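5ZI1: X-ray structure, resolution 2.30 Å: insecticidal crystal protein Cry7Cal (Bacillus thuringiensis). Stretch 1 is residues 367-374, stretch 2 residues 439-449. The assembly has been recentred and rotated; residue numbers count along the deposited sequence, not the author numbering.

Stretch 1 367-374: ATWYQAVP
Stretch 2 439-449: FKETGSGTIPV

The two stretches run side by side in the same direction: CA–CA distances of 4.7 Å for W369–G443, 5.0 Å for Y370–S444 and 4.6 Å for Q371–G445 fix the register, and a single bridge joins Y370 to S444. Stretch 1 is loop at A367 and T368, then extended from W369; stretch 2 is loop around the bridge and strand at P448 and V449. Together they bury 471 Å².

A367 (phi/psi -76/-29) makes no contact with stretch 2. T368 (-138/177, chi1 t) makes a slight contact, its OG1 4.1 Å from G443 CA.

W369 (-121/106) has chi1 t and chi2 -9°, which brings CE3 to 3.6 Å from CG2 of T442 (-149/158, chi1 t), an oblique approach to the ring. W369 O accepts a hydrogen bond from S444 N (3.1 Å, 148°) and a CA-H...O contact from G443 CA (3.2 Å). G443, at 87/-149, has to be glycine: an ideal CB would sit 2.1 Å from W369 O and jam against the preceding carbonyl. Water 1 donates to W369 O (2.8 Å) and T442 O (2.9 Å) and accepts from Q371 NE2 (2.7 Å), extending the link beyond the direct bonds.

At Y370 (-98/145, chi1 m, chi2 -64°), CA approaches S444 O at 3.3 Å, with 145° at the hydrogen. Both side chains leave sideways, and Y370 CD1 meets CB of S444 (-153/154, chi1 -121°) at 3.7 Å, an oblique approach to the ring.

Q371 (-122/134) gives the second backbone hydrogen bond, from its N to S444 O (2.9 Å, 149°). Its CB points toward stretch 2, and chi1 -39°, chi2 -78° and chi3 -17° carry NE2 to water 1. The aliphatic part packs through CB against I447 CG1 (3.7 Å; I447 chi1 m, chi2 t) and through CG against K440 CD (3.9 Å). K440 curls back so that NZ donates a weak hydrogen bond to G445 O (3.0 Å). Q371 O receives G445 CA at 3.2 Å; at 98/141 G445 is again obligate glycine, since an ideal CB would lie 1.9 Å from Q371 O.

A372 (-133/133) points away. Water 2 links the residues flanking A372 to stretch 2: it donates to Q371 O (2.7 Å) and T446 O (3.0 Å) and accepts weakly from V373 N (3.4 Å).

V373 (-123/82, chi1 t) again points toward stretch 2, setting CG2 3.5 Å from P448 CD in a buried apolar contact suited to a branched aliphatic chain and a proline ring. P374 (-77/-13) is out of reach.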

ATOM      1  N   ALA A 367     -40.701 -12.107   5.202  1.00 52.57           N
ATOM      2  CA  ALA A 367     -40.980 -12.003   6.625  1.00 52.67           C
ATOM      3  C   ALA A 367     -39.725 -11.613   7.385  1.00 55.26           C
ATOM      4  O   ALA A 367     -39.818 -10.985   8.444  1.00 59.63           O
ATOM      5  CB  ALA A 367     -41.538 -13.316   7.168  1.00 47.01           C
ATOM      6  N   THR A 368     -38.554 -11.992   6.867  1.00 53.09           N
ATOM      7  CA  THR A 368     -37.263 -11.575   7.386  1.00 53.10           C
ATOM      8  C   THR A 368     -36.373 -11.242   6.198  1.00 56.37           C
ATOM      9  O   THR A 368     -36.775 -11.382   5.041  1.00 53.61           O
ATOM     10  CB  THR A 368     -36.630 -12.647   8.278  1.00 54.78           C
ATOM     11  OG1 THR A 368     -35.458 -12.106   8.896  1.00 58.53           O
ATOM     12  CG2 THR A 368     -36.253 -13.878   7.466  1.00 54.02           C
ATOM     13  N   TRP A 369     -35.152 -10.786   6.485  1.00 56.28           N
ATOM     14  CA  TRP A 369     -34.273 -10.208   5.473  1.00 49.23           C
ATOM     15  C   TRP A 369     -32.989 -11.031   5.428  1.00 53.31           C
ATOM     16  O   TRP A 369     -32.166 -10.957   6.346  1.00 55.78           O
ATOM     17  CB  TRP A 369     -34.019  -8.736   5.794  1.00 51.98           C
ATOM     18  CG  TRP A 369     -33.415  -7.938   4.689  1.00 49.71           C
ATOM     19  CD1 TRP A 369     -32.926  -8.410   3.510  1.00 48.29           C
ATOM     20  CD2 TRP A 369     -33.230  -6.512   4.664  1.00 49.34           C
ATOM     21  NE1 TRP A 369     -32.447  -7.368   2.747  1.00 48.37           N
ATOM     22  CE2 TRP A 369     -32.618  -6.194   3.438  1.00 50.43           C
ATOM     23  CE3 TRP A 369     -33.520  -5.477   5.560  1.00 52.12           C
ATOM     24  CZ2 TRP A 369     -32.287  -4.881   3.085  1.00 46.73           C
ATOM     25  CZ3 TRP A 369     -33.199  -4.171   5.201  1.00 47.65           C
ATOM     26  CH2 TRP A 369     -32.594  -3.886   3.976  1.00 47.36           C
ATOM     27  N   TYR A 370     -32.833 -11.837   4.381  1.00 53.04           N
ATOM     28  CA  TYR A 370     -31.694 -12.727   4.210  1.00 49.45           C
ATOM     29  C   TYR A 370     -30.653 -12.106   3.290  1.00 47.63           C
ATOM     30  O   TYR A 370     -30.986 -11.418   2.322  1.00 50.59           O
ATOM     31  CB  TYR A 370     -32.129 -14.081   3.622  1.00 47.89           C
ATOM     32  CG  TYR A 370     -32.980 -14.928   4.548  1.00 49.02           C
ATOM     33  CD1 TYR A 370     -32.467 -15.405   5.747  1.00 48.18           C
ATOM     34  CD2 TYR A 370     -34.294 -15.267   4.211  1.00 50.99           C
ATOM     35  CE1 TYR A 370     -33.231 -16.178   6.594  1.00 50.75           C
ATOM     36  CE2 TYR A 370     -35.065 -16.041   5.045  1.00 45.91           C
ATOM     37  CZ  TYR A 370     -34.532 -16.499   6.236  1.00 56.03           C
ATOM     38  OH  TYR A 370     -35.293 -17.277   7.081  1.00 52.13           O
ATOM     39  N   GLN A 371     -29.381 -12.373   3.581  1.00 45.89           N
ATOM     40  CA  GLN A 371     -28.290 -12.020   2.683  1.00 44.45           C
ATOM     41  C   GLN A 371     -27.552 -13.301   2.344  1.00 45.83           C
ATOM     42  O   GLN A 371     -27.267 -14.111   3.235  1.00 43.86           O
ATOM     43  CB  GLN A 371     -27.342 -10.995   3.316  1.00 47.46           C
ATOM     44  CG  GLN A 371     -28.047  -9.949   4.124  1.00 42.57           C
ATOM     45  CD  GLN A 371     -28.685  -8.860   3.282  1.00 47.96           C
ATOM     46  OE1 GLN A 371     -28.373  -8.680   2.094  1.00 49.02           O
ATOM     47  NE2 GLN A 371     -29.578  -8.110   3.902  1.00 45.03           N
ATOM     48  N   ALA A 372     -27.254 -13.496   1.063  1.00 47.44           N
ATOM     49  CA  ALA A 372     -26.787 -14.793   0.602  1.00 50.97           C
ATOM     50  C   ALA A 372     -25.571 -14.635  -0.294  1.00 47.89           C
ATOM     51  O   ALA A 372     -25.568 -13.804  -1.209  1.00 50.17           O
ATOM     52  CB  ALA A 372     -27.913 -15.540  -0.142  1.00 48.17           C
ATOM     53  N   VAL A 373     -24.547 -15.439  -0.027  1.00 48.84           N
ATOM     54  CA  VAL A 373     -23.438 -15.648  -0.952  1.00 46.43           C
ATOM     55  C   VAL A 373     -23.361 -17.146  -1.238  1.00 50.89           C
ATOM     56  O   VAL A 373     -22.573 -17.867  -0.602  1.00 52.50           O
ATOM     57  CB  VAL A 373     -22.118 -15.105  -0.382  1.00 49.09           C
ATOM     58  CG1 VAL A 373     -20.994 -15.350  -1.373  1.00 44.83           C
ATOM     59  CG2 VAL A 373     -22.256 -13.592  -0.039  1.00 38.35           C
ATOM     60  N   PRO A 374     -24.171 -17.671  -2.161  1.00 48.43           N
ATOM     61  CA  PRO A 374     -24.204 -19.130  -2.348  1.00 52.98           C
ATOM     62  C   PRO A 374     -23.021 -19.665  -3.128  1.00 56.95           C
ATOM     63  O   PRO A 374     -22.797 -20.885  -3.109  1.00 52.74           O
ATOM     64  CB  PRO A 374     -25.529 -19.371  -3.096  1.00 47.22           C
ATOM     65  CG  PRO A 374     -25.879 -18.063  -3.724  1.00 50.07           C
ATOM     66  CD  PRO A 374     -25.265 -16.976  -2.878  1.00 48.24           C
ATOM     67  N   PHE A 439     -21.227  -5.609   9.673  1.00 48.66           N
ATOM     68  CA  PHE A 439     -22.052  -5.605  10.874  1.00 47.99           C
ATOM     69  C   PHE A 439     -23.506  -5.347  10.492  1.00 50.83           C
ATOM     70  O   PHE A 439     -23.854  -4.260  10.024  1.00 51.08           O
ATOM     71  CB  PHE A 439     -21.557  -4.522  11.836  1.00 49.03           C
ATOM     72  CG  PHE A 439     -22.048  -4.692  13.242  1.00 50.41           C
ATOM     73  CD1 PHE A 439     -23.406  -4.664  13.529  1.00 50.22           C
ATOM     74  CD2 PHE A 439     -21.144  -4.869  14.286  1.00 53.31           C
ATOM     75  CE1 PHE A 439     -23.870  -4.836  14.829  1.00 51.13           C
ATOM     76  CE2 PHE A 439     -21.590  -5.022  15.598  1.00 52.74           C
ATOM     77  CZ  PHE A 439     -22.958  -5.006  15.870  1.00 59.39           C
ATOM     78  N   LYS A 440     -24.364  -6.327  10.716  1.00 53.86           N
ATOM     79  CA  LYS A 440     -25.742  -6.238  10.262  1.00 54.19           C
ATOM     80  C   LYS A 440     -26.635  -5.724  11.386  1.00 55.74           C
ATOM     81  O   LYS A 440     -26.438  -6.053  12.562  1.00 56.37           O
ATOM     82  CB  LYS A 440     -26.229  -7.600   9.750  1.00 52.35           C
ATOM     83  CG  LYS A 440     -26.645  -7.605   8.275  1.00 53.16           C
ATOM     84  CD  LYS A 440     -26.555  -8.984   7.595  1.00 48.26           C
ATOM     85  CE  LYS A 440     -27.191 -10.068   8.427  1.00 50.17           C
ATOM     86  NZ  LYS A 440     -26.199 -10.647   9.391  1.00 54.52           N
ATOM     87  N   GLU A 441     -27.602  -4.888  11.015  1.00 56.14           N
ATOM     88  CA  GLU A 441     -28.594  -4.379  11.954  1.00 59.52           C
ATOM     89  C   GLU A 441     -29.808  -5.286  12.051  1.00 59.14           C
ATOM     90  O   GLU A 441     -30.459  -5.323  13.102  1.00 55.58           O
ATOM     91  CB  GLU A 441     -29.051  -2.978  11.535  1.00 59.97           C
ATOM     92  CG  GLU A 441     -30.028  -2.297  12.490  1.00 68.00           C
ATOM     93  CD  GLU A 441     -30.262  -0.818  12.126  1.00 76.03           C
ATOM     94  OE1 GLU A 441     -30.514   0.012  13.035  1.00 74.15           O
ATOM     95  OE2 GLU A 441     -30.191  -0.471  10.919  1.00 76.69           O
ATOM     96  N   THR A 442     -30.119  -6.027  10.989  1.00 52.47           N
ATOM     97  CA  THR A 442     -31.295  -6.885  10.995  1.00 59.19           C
ATOM     98  C   THR A 442     -31.076  -8.118  10.117  1.00 58.62           C
ATOM     99  O   THR A 442     -30.235  -8.128   9.213  1.00 56.40           O
ATOM    100  CB  THR A 442     -32.528  -6.110  10.515  1.00 55.43           C
ATOM    101  OG1 THR A 442     -33.714  -6.776  10.957  1.00 53.58           O
ATOM    102  CG2 THR A 442     -32.543  -6.021   9.005  1.00 49.60           C
ATOM    103  N   GLY A 443     -31.856  -9.162  10.389  1.00 55.61           N
ATOM    104  CA  GLY A 443     -31.873 -10.306   9.503  1.00 51.09           C
ATOM    105  C   GLY A 443     -30.826 -11.372   9.752  1.00 53.90           C
ATOM    106  O   GLY A 443     -30.389 -11.589  10.885  1.00 55.94           O
ATOM    107  N   SER A 444     -30.418 -12.039   8.672  1.00 52.50           N
ATOM    108  CA  SER A 444     -29.681 -13.294   8.718  1.00 50.90           C
ATOM    109  C   SER A 444     -28.847 -13.396   7.458  1.00 52.24           C
ATOM    110  O   SER A 444     -29.211 -12.834   6.418  1.00 53.03           O
ATOM    111  CB  SER A 444     -30.624 -14.511   8.796  1.00 56.96           C
ATOM    112  OG  SER A 444     -30.398 -15.291   9.960  1.00 64.07           O
ATOM    113  N   GLY A 445     -27.747 -14.147   7.549  1.00 52.46           N
ATOM    114  CA  GLY A 445     -26.838 -14.343   6.431  1.00 49.20           C
ATOM    115  C   GLY A 445     -25.627 -13.430   6.493  1.00 51.81           C
ATOM    116  O   GLY A 445     -25.756 -12.271   6.880  1.00 54.57           O
ATOM    117  N   THR A 446     -24.447 -13.929   6.125  1.00 51.35           N
ATOM    118  CA  THR A 446     -23.222 -13.136   6.167  1.00 48.03           C
ATOM    119  C   THR A 446     -23.079 -12.301   4.899  1.00 48.61           C
ATOM    120  O   THR A 446     -23.156 -12.832   3.785  1.00 44.60           O
ATOM    121  CB  THR A 446     -21.996 -14.048   6.308  1.00 50.64           C
ATOM    122  OG1 THR A 446     -22.073 -14.819   7.516  1.00 48.49           O
ATOM    123  CG2 THR A 446     -20.717 -13.238   6.295  1.00 49.67           C
ATOM    124  N   ILE A 447     -22.843 -11.001   5.066  1.00 50.04           N
ATOM    125  CA  ILE A 447     -22.309 -10.174   3.984  1.00 46.19           C
ATOM    126  C   ILE A 447     -20.794 -10.113   4.147  1.00 50.07           C
ATOM    127  O   ILE A 447     -20.295  -9.327   4.967  1.00 49.57           O
ATOM    128  CB  ILE A 447     -22.907  -8.762   3.996  1.00 50.12           C
ATOM    129  CG1 ILE A 447     -24.433  -8.812   3.895  1.00 50.95           C
ATOM    130  CG2 ILE A 447     -22.362  -7.949   2.844  1.00 45.80           C
ATOM    131  CD1 ILE A 447     -25.050  -7.440   3.962  1.00 48.78           C
ATOM    132  N   PRO A 448     -20.025 -10.907   3.405  1.00 49.72           N
ATOM    133  CA  PRO A 448     -18.574 -10.945   3.612  1.00 47.87           C
ATOM    134  C   PRO A 448     -17.868  -9.789   2.924  1.00 45.44           C
ATOM    135  O   PRO A 448     -18.384  -9.164   1.996  1.00 46.30           O
ATOM    136  CB  PRO A 448     -18.168 -12.278   2.977  1.00 45.39           C
ATOM    137  CG  PRO A 448     -19.428 -12.782   2.239  1.00 43.58           C
ATOM    138  CD  PRO A 448     -20.418 -11.693   2.233  1.00 43.58           C
ATOM    139  N   VAL A 449     -16.669  -9.487   3.403  1.00 42.46           N
ATOM    140  CA  VAL A 449     -15.836  -8.479   2.761  1.00 42.71           C
ATOM    141  C   VAL A 449     -14.435  -9.049   2.631  1.00 41.24           C
ATOM    142  O   VAL A 449     -13.888  -9.589   3.601  1.00 42.27           O
ATOM    143  CB  VAL A 449     -15.816  -7.148   3.534  1.00 44.33           C
ATOM    144  CG1 VAL A 449     -15.276  -6.049   2.650  1.00 45.09           C
ATOM    145  CG2 VAL A 449     -17.181  -6.790   4.037  1.00 41.05           C
TER
HETATM  146  O   HOH W   1     -30.131  -8.997   6.431  1.00 55.50           O
HETATM  147  O   HOH W   2     -24.873 -15.259   3.380  1.00 47.07           O